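Local atomic coordinates of rhodopsin (Rubrobacter xylanophilus, PDB entry 6KFQ), a protein that binds retinal in a seven-helix membrane bundle and probably uses light to pump protons across the membrane. Residues M13-T17 and T42-A46; T31-F35 and D85-L89; R156-V160 and Q221-I226. All coordinates share one frame; numbering follows the deposited sequence.

Interaction 1. Residues M13-T17 and T42-A46; sequences MLLGT and TGIAA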
loop_
_atom_site.group_PDB
_atom_site.type_symbol
_atom_site.label_atom_id
_atom_site.label_comp_id
_atom_site.label_asym_id
_atom_site.label_seq_id
_atom_site.Cartn_x
_atom_site.Cartn_y
_atom_site.Cartn_z
ATOM N N MET A 13 12.019 -3.879 3.998
ATOM C CA MET A 13 11.550 -2.494 4.002
ATOM C C MET A 13 12.667 -1.547 4.409
ATOM O O MET A 13 12.773 -0.433 3.882
ATOM C CB MET A 13 10.365 -2.337 4.950
ATOM C CG MET A 13 9.139 -3.137 4.560
ATOM S SD MET A 13 8.486 -2.563 2.984
ATOM C CE MET A 13 7.013 -3.583 2.874
ATOM N N LEU A 14 13.505 -1.972 5.355
ATOM C CA LEU A 14 14.627 -1.143 5.767
ATOM C C LEU A 14 15.572 -0.907 4.601
ATOM O O LEU A 14 15.942 0.234 4.311
ATOM C CB LEU A 14 15.361 -1.802 6.941
ATOM C CG LEU A 14 16.619 -1.067 7.394
ATOM C CD1 LEU A 14 16.293 0.388 7.679
ATOM C CD2 LEU A 14 17.200 -1.743 8.626
ATOM N N LEU A 15 15.968 -1.980 3.912
ATOM C CA LEU A 15 16.881 -1.830 2.784
ATOM C C LEU A 15 16.260 -0.982 1.686
ATOM O O LEU A 15 16.939 -0.155 1.066
ATOM C CB LEU A 15 17.274 -3.197 2.234
ATOM C CG LEU A 15 18.155 -4.085 3.113
ATOM C CD1 LEU A 15 18.456 -5.372 2.372
ATOM C CD2 LEU A 15 19.452 -3.364 3.484
ATOM N N GLY A 16 14.973 -1.181 1.423
ATOM C CA GLY A 16 14.296 -0.326 0.461
ATOM C C GLY A 16 14.307 1.132 0.873
ATOM O O GLY A 16 14.556 2.017 0.048
ATOM N N THR A 17 14.045 1.405 2.154
ATOM C CA THR A 17 14.041 2.791 2.622
ATOM C C THR A 17 15.413 3.433 2.453
ATOM O O THR A 17 15.526 4.580 2.001
ATOM C CB THR A 17 13.614 2.854 4.089
ATOM O OG1 THR A 17 12.355 2.199 4.258
ATOM C CG2 THR A 17 13.482 4.305 4.544
ATOM N N THR A 42 8.100 2.949 2.580
ATOM C CA THR A 42 8.850 1.793 3.058
ATOM C C THR A 42 9.311 1.984 4.497
ATOM O O THR A 42 9.370 1.012 5.259
ATOM C CB THR A 42 10.039 1.508 2.141
ATOM O OG1 THR A 42 10.803 2.707 1.943
ATOM C CG2 THR A 42 9.558 0.961 0.793
ATOM N N GLY A 43 9.619 3.222 4.885
ATOM C CA GLY A 43 10.079 3.476 6.242
ATOM C C GLY A 43 9.009 3.187 7.278
ATOM O O GLY A 43 9.278 2.562 8.307
ATOM N N ILE A 44 7.777 3.640 7.018
ATOM C CA ILE A 44 6.665 3.326 7.911
ATOM C C ILE A 44 6.447 1.821 7.970
ATOM O O ILE A 44 6.237 1.248 9.045
ATOM C CB ILE A 44 5.388 4.068 7.465
ATOM C CG1 ILE A 44 5.493 5.563 7.782
ATOM C CG2 ILE A 44 4.143 3.458 8.124
ATOM C CD1 ILE A 44 5.445 5.868 9.268
ATOM N N ALA A 45 6.507 1.153 6.816
ATOM C CA ALA A 45 6.376 -0.301 6.805
ATOM C C ALA A 45 7.507 -0.962 7.589
ATOM O O ALA A 45 7.283 -1.944 8.307
ATOM C CB ALA A 45 6.336 -0.810 5.362
ATOM N N ALA A 46 8.729 -0.435 7.471
ATOM C CA ALA A 46 9.837 -0.988 8.249
ATOM C C ALA A 46 9.545 -0.911 9.740
ATOM O O ALA A 46 9.778 -1.877 10.475
ATOM C CB ALA A 46 11.144 -0.256 7.922
#
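The peptide carbonyl of M13 is the flat group beside which T17 and T42 meet: its oxygen is approached by T17 OG1 from one face of the carbonyl plane and by T17 N from the other. The hydroxyl bond, T17 OG1 to M13 O, is short at 2.7 Å, its donor tilted 35° from that plane. T17 OG1 stands anti to its own carbonyl carbon (chi1 -54°), which turns it back along the helix to M13 O while leaving it directed at the partner helix. There T42 OG1 lies 2.8 Å from T17 OG1 and may donate to it or to the backbone oxygen of A39 within its own helix. The two threonine side chains pass flank to flank, running opposite ways, and T17 CG2 rests near the CA of G43.

One turn before T17, M13 packs on the alanines of the other helix. Its CB sits 3.7 Å from A46 CB, and its chain, kinked beyond CB, carries SD alongside A45, with SD to A45 CB also 3.7 Å. M13 and A45 both reach K209 of helix 194-218, and the M13 side chain is about 6 Å from retinal, whereas L14 and G43 touch a bound lipid. With glycine, alanine and threonine at the interface, the axes of the two short segments approach to 8.0 Å at 152°, a close antiparallel crossing of the first two transmembrane helices of the bacteriorhodopsin-like seven-helix bundle.

Interaction 2. Residues T31-F35 and D85-L89; sequences TRYFF and DLCLL. With SO4 (sulfate ion), chain T.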
loop_
_atom_site.group_PDB
_atom_site.type_symbol
_atom_site.label_atom_id
_atom_site.label_comp_id
_atom_site.label_asym_id
_atom_site.label_seq_id
_atom_site.Cartn_x
_atom_site.Cartn_y
_atom_site.Cartn_z
ATOM N N THR A 31 11.529 16.746 -8.701
ATOM C CA THR A 31 10.936 15.433 -8.466
ATOM C C THR A 31 11.287 14.856 -7.104
ATOM O O THR A 31 10.903 13.717 -6.813
ATOM C CB THR A 31 11.369 14.437 -9.544
ATOM O OG1 THR A 31 12.731 14.050 -9.310
ATOM C CG2 THR A 31 11.262 15.059 -10.901
ATOM N N ARG A 32 12.005 15.604 -6.263
ATOM C CA ARG A 32 12.490 15.036 -5.008
ATOM C C ARG A 32 11.343 14.585 -4.109
ATOM O O ARG A 32 11.528 13.689 -3.276
ATOM C CB ARG A 32 13.390 16.045 -4.288
ATOM C CG ARG A 32 12.882 16.524 -2.937
ATOM C CD ARG A 32 13.820 17.566 -2.337
ATOM N NE ARG A 32 13.520 17.837 -0.934
ATOM N N TYR A 33 10.146 15.161 -4.277
ATOM C CA TYR A 33 9.037 14.773 -3.412
ATOM C C TYR A 33 8.589 13.339 -3.674
ATOM O O TYR A 33 8.084 12.683 -2.761
ATOM C CB TYR A 33 7.858 15.742 -3.559
ATOM C CG TYR A 33 7.300 15.869 -4.960
ATOM C CD1 TYR A 33 6.218 15.102 -5.376
ATOM C CD2 TYR A 33 7.848 16.770 -5.859
ATOM C CE1 TYR A 33 5.710 15.220 -6.658
ATOM C CE2 TYR A 33 7.345 16.903 -7.133
ATOM C CZ TYR A 33 6.280 16.130 -7.531
ATOM O OH TYR A 33 5.803 16.276 -8.811
ATOM N N PHE A 34 8.773 12.832 -4.897
ATOM C CA PHE A 34 8.491 11.420 -5.156
ATOM C C PHE A 34 9.387 10.526 -4.311
ATOM O O PHE A 34 8.925 9.557 -3.694
ATOM C CB PHE A 34 8.685 11.102 -6.639
ATOM C CG PHE A 34 7.536 11.512 -7.511
ATOM C CD1 PHE A 34 6.313 10.873 -7.411
ATOM C CD2 PHE A 34 7.687 12.521 -8.452
ATOM C CE1 PHE A 34 5.249 11.245 -8.226
ATOM C CE2 PHE A 34 6.628 12.897 -9.270
ATOM C CZ PHE A 34 5.408 12.256 -9.154
ATOM N N PHE A 35 10.683 10.834 -4.280
ATOM C CA PHE A 35 11.624 10.028 -3.512
ATOM C C PHE A 35 11.312 10.092 -2.022
ATOM O O PHE A 35 11.441 9.089 -1.308
ATOM C CB PHE A 35 13.059 10.497 -3.798
ATOM C CG PHE A 35 13.486 10.273 -5.222
ATOM C CD1 PHE A 35 14.296 9.204 -5.554
ATOM C CD2 PHE A 35 13.031 11.105 -6.238
ATOM C CE1 PHE A 35 14.667 8.978 -6.863
ATOM C CE2 PHE A 35 13.393 10.884 -7.551
ATOM C CZ PHE A 35 14.215 9.824 -7.866
ATOM N N ASP A 85 1.347 8.851 -4.722
ATOM C CA ASP A 85 2.336 8.656 -5.782
ATOM C C ASP A 85 1.662 8.499 -7.144
ATOM O O ASP A 85 2.099 9.090 -8.139
ATOM C CB ASP A 85 3.197 7.425 -5.492
ATOM C CG ASP A 85 4.469 7.752 -4.732
ATOM O OD1 ASP A 85 4.863 8.933 -4.667
ATOM O OD2 ASP A 85 5.082 6.801 -4.200
ATOM N N LEU A 86 0.592 7.702 -7.208
ATOM C CA LEU A 86 -0.062 7.479 -8.489
ATOM C C LEU A 86 -0.758 8.743 -8.971
ATOM O O LEU A 86 -0.729 9.051 -10.167
ATOM C CB LEU A 86 -1.062 6.323 -8.384
ATOM C CG LEU A 86 -0.516 4.911 -8.187
ATOM C CD1 LEU A 86 -1.659 3.902 -8.019
ATOM C CD2 LEU A 86 0.405 4.505 -9.328
ATOM N N CYS A 87 -1.381 9.490 -8.053
ATOM C CA CYS A 87 -2.019 10.752 -8.430
ATOM C C CYS A 87 -1.003 11.752 -8.976
ATOM O O CYS A 87 -1.275 12.448 -9.961
ATOM C CB CYS A 87 -2.749 11.353 -7.231
ATOM S SG CYS A 87 -4.248 10.467 -6.729
ATOM N N LEU A 88 0.160 11.865 -8.327
ATOM C CA LEU A 88 1.149 12.847 -8.758
ATOM C C LEU A 88 1.771 12.474 -10.101
ATOM O O LEU A 88 2.168 13.363 -10.861
ATOM C CB LEU A 88 2.223 13.003 -7.682
ATOM C CG LEU A 88 1.682 13.446 -6.324
ATOM C CD1 LEU A 88 2.786 13.445 -5.276
ATOM C CD2 LEU A 88 1.046 14.821 -6.430
ATOM N N LEU A 89 1.873 11.179 -10.408
ATOM C CA LEU A 89 2.263 10.763 -11.754
ATOM C C LEU A 89 1.225 11.179 -12.789
ATOM O O LEU A 89 1.567 11.764 -13.823
ATOM C CB LEU A 89 2.455 9.251 -11.816
ATOM C CG LEU A 89 3.699 8.635 -11.184
ATOM C CD1 LEU A 89 3.650 7.126 -11.390
ATOM C CD2 LEU A 89 4.978 9.222 -11.780
HETATM S S SO4 T . 11.622 19.137 -5.378
HETATM O O1 SO4 T . 10.741 18.079 -4.896
HETATM O O2 SO4 T . 12.258 19.808 -4.248
HETATM O O3 SO4 T . 12.650 18.562 -6.243
HETATM O O4 SO4 T . 10.834 20.110 -6.131
#
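F34 and L88 overlap side by side with their side chains heading in contrary senses, the outer end of the ring, CE1 and CZ, lying against L88 CB. The closest approach is F34 CE1 to L88 CB, 3.5 Å, made obliquely to the ring. In the ring plane, at its edge, lie backbone atoms of the other helix: D85 O, L88 C and L89 N. F34 CZ also meets L89 CD2 at 4.0 Å. At the CD1 corner of the ring the D85 carboxylate runs past F34, its plane turned 36° from the ring, and D85 OD1 stands 3.7 Å from F34 CD1 at the ring edge. The other oxygen, D85 OD2, is hydrogen-bonded to T38 OG1, which also bonds F34 O, so T38 links the aspartate to the backbone next to the ring. In this bacteriorhodopsin-like bundle the D85-T38 bond joins the second and third transmembrane helices, consistent with the aspartate-threonine pair between the same two helices on the cytoplasmic side of bacteriorhodopsin.

Y33 holds CG between the backbone N and the carbonyl carbon (chi1 58°), which swings its ring back beside F34: Y33 CE1 lies over one face of the F34 ring, offset toward the rim. The same Y33 CE1 touches L88 CD1 at 3.7 Å, a methyl set at the tyrosine ring edge. Across that ring, a sulfate oxygen, O1, lies in plane 3.3 Å from Y33 CD2. The sulfate, probably from the crystallisation liquor, sits at the start of helix 32-53. R32 N donates to sulfate O3 at 3.0 Å in a fairly straight bond (160°), whereas the bond from Y33 N to O1 is weak and bent.

Interaction 3. Residues R156-V160 and Q221-I226; sequences RTPAV and QALSDI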
loop_
_atom_site.group_PDB
_atom_site.type_symbol
_atom_site.label_atom_id
_atom_site.label_comp_id
_atom_site.label_asym_id
_atom_site.label_seq_id
_atom_site.Cartn_x
_atom_site.Cartn_y
_atom_site.Cartn_z
ATOM N N ARG A 156 -0.241 12.776 -20.224
ATOM C CA ARG A 156 1.116 13.082 -19.816
ATOM C C ARG A 156 2.083 12.624 -20.901
ATOM O O ARG A 156 1.680 12.081 -21.932
ATOM C CB ARG A 156 1.409 12.422 -18.475
ATOM C CG ARG A 156 0.430 12.843 -17.392
ATOM C CD ARG A 156 0.831 14.170 -16.795
ATOM N NE ARG A 156 1.288 14.000 -15.422
ATOM C CZ ARG A 156 2.154 14.801 -14.811
ATOM N NH1 ARG A 156 2.683 15.839 -15.460
ATOM N NH2 ARG A 156 2.495 14.558 -13.552
ATOM N N THR A 157 3.378 12.844 -20.673
ATOM C CA THR A 157 4.372 12.445 -21.661
ATOM C C THR A 157 4.383 10.923 -21.785
ATOM O O THR A 157 3.951 10.219 -20.873
ATOM C CB THR A 157 5.758 12.946 -21.268
ATOM O OG1 THR A 157 6.134 12.367 -20.014
ATOM C CG2 THR A 157 5.772 14.461 -21.160
ATOM N N PRO A 158 4.857 10.393 -22.920
ATOM C CA PRO A 158 4.884 8.930 -23.085
ATOM C C PRO A 158 5.580 8.189 -21.952
ATOM O O PRO A 158 5.112 7.116 -21.550
ATOM C CB PRO A 158 5.618 8.760 -24.423
ATOM C CG PRO A 158 5.272 9.987 -25.178
ATOM C CD PRO A 158 5.252 11.087 -24.158
ATOM N N ALA A 159 6.662 8.742 -21.400
ATOM C CA ALA A 159 7.366 8.044 -20.324
ATOM C C ALA A 159 6.556 8.048 -19.037
ATOM O O ALA A 159 6.548 7.056 -18.300
ATOM C CB ALA A 159 8.731 8.675 -20.074
ATOM N N VAL A 160 5.911 9.171 -18.729
ATOM C CA VAL A 160 5.047 9.230 -17.552
ATOM C C VAL A 160 3.870 8.275 -17.707
ATOM O O VAL A 160 3.534 7.520 -16.789
ATOM C CB VAL A 160 4.575 10.677 -17.314
ATOM C CG1 VAL A 160 3.513 10.715 -16.225
ATOM C CG2 VAL A 160 5.775 11.550 -16.944
ATOM N N GLN A 221 13.511 9.281 -16.572
ATOM C CA GLN A 221 12.982 10.060 -17.688
ATOM C C GLN A 221 11.597 10.592 -17.365
ATOM O O GLN A 221 11.302 11.773 -17.581
ATOM C CB GLN A 221 12.934 9.210 -18.955
ATOM C CG GLN A 221 12.203 9.879 -20.109
ATOM C CD GLN A 221 11.888 8.913 -21.231
ATOM O OE1 GLN A 221 12.122 7.709 -21.109
ATOM N NE2 GLN A 221 11.348 9.432 -22.329
ATOM N N ALA A 222 10.728 9.723 -16.847
ATOM C CA ALA A 222 9.384 10.142 -16.463
ATOM C C ALA A 222 9.435 11.214 -15.383
ATOM O O ALA A 222 8.758 12.243 -15.476
ATOM C CB ALA A 222 8.588 8.929 -15.988
ATOM N N LEU A 223 10.244 10.987 -14.347
ATOM C CA LEU A 223 10.392 11.973 -13.283
ATOM C C LEU A 223 10.847 13.316 -13.847
ATOM O O LEU A 223 10.217 14.351 -13.603
ATOM C CB LEU A 223 11.371 11.453 -12.226
ATOM C CG LEU A 223 10.858 10.179 -11.538
ATOM C CD1 LEU A 223 11.802 9.719 -10.445
ATOM C CD2 LEU A 223 9.451 10.388 -10.998
ATOM N N SER A 224 11.908 13.306 -14.656
ATOM C CA SER A 224 12.406 14.556 -15.219
ATOM C C SER A 224 11.357 15.219 -16.100
ATOM O O SER A 224 11.254 16.449 -16.128
ATOM C CB SER A 224 13.698 14.313 -16.002
ATOM O OG SER A 224 13.468 13.503 -17.139
ATOM N N ASP A 225 10.563 14.419 -16.824
ATOM C CA ASP A 225 9.434 14.961 -17.576
ATOM C C ASP A 225 8.516 15.767 -16.667
ATOM O O ASP A 225 8.103 16.883 -17.002
ATOM C CB ASP A 225 8.651 13.827 -18.247
ATOM C CG ASP A 225 9.278 13.362 -19.549
ATOM O OD1 ASP A 225 10.260 13.983 -20.002
ATOM O OD2 ASP A 225 8.774 12.372 -20.126
ATOM N N ILE A 226 8.191 15.207 -15.500
ATOM C CA ILE A 226 7.308 15.884 -14.555
ATOM C C ILE A 226 8.022 17.060 -13.903
ATOM O O ILE A 226 7.441 18.139 -13.733
ATOM C CB ILE A 226 6.791 14.879 -13.506
ATOM C CG1 ILE A 226 5.926 13.818 -14.180
ATOM C CG2 ILE A 226 6.004 15.589 -12.405
ATOM C CD1 ILE A 226 5.525 12.687 -13.263
#
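T157 and D225 make the polar contact between the segments: T157 OG1 donates to D225 OD2 over only 2.6 Å, meeting the oxygen from above the carboxylate plane, 36° out of it. The side chains cross at a slant, with T157 CG2 also lying near the carboxylate. Beside them A159 CB packs on the amide of Q221, 3.4 Å from Q221 CD, with OE1 and NE2 of that amide only slightly farther from the methyl. V160 CG2 meets the other helix, 3.4 Å from A222 O and 3.6 Å from I226 CG1, the V160 and I226 side chains lying roughly perpendicular. I226 CG1 also covers one face of the R156 guanidinium, 3.6 Å from R156 NH2.

A second layer fixes these groups. T157 is the N-cap of helix 158-184, and its OG1, set between the backbone N and the carbonyl carbon (chi1 61°), accepts a weak bond from V160 N while giving its proton to D225. A valine here, lacking the hydroxyl, would probably leave the D225 carboxylate freer to turn and the first turn of helix 158-184 without its side-chain cap. R156 bends at chi2 and chi3 to lay one face of its guanidinium against I226, its main polar partner being L89 at the end of helix 70-90. On its other flank, helix 220-228 lies against helix 32-53, L223 packing on F34 and F35 and I226 on Y33 and F34, which places this short terminal helix between the starts of helices 158-184 and 32-53.

Overall arrangement
Interactions 2 and 3 are neighbours, their centres 11 Å apart, and they touch directly: R156 NE of interaction 3 is a probable hydrogen-bond donor to L89 O of interaction 2, at 2.8 Å, so the end of helix 70-90 is tied to the loop leading into helix 158-184. Interaction 1 shares helix 32-53 with interaction 2 but lies deeper in the bundle, with centres 17 Å apart and nearest atoms about 7 Å apart; it is 26 Å from interaction 3, centre to centre. In order, the three contacts are centred 12, 15 and 23 Å from the centre of the chain. Interaction 1 borders the retinal site, whereas the side chain of D85 in interaction 2 stays about 11 Å from the chromophore.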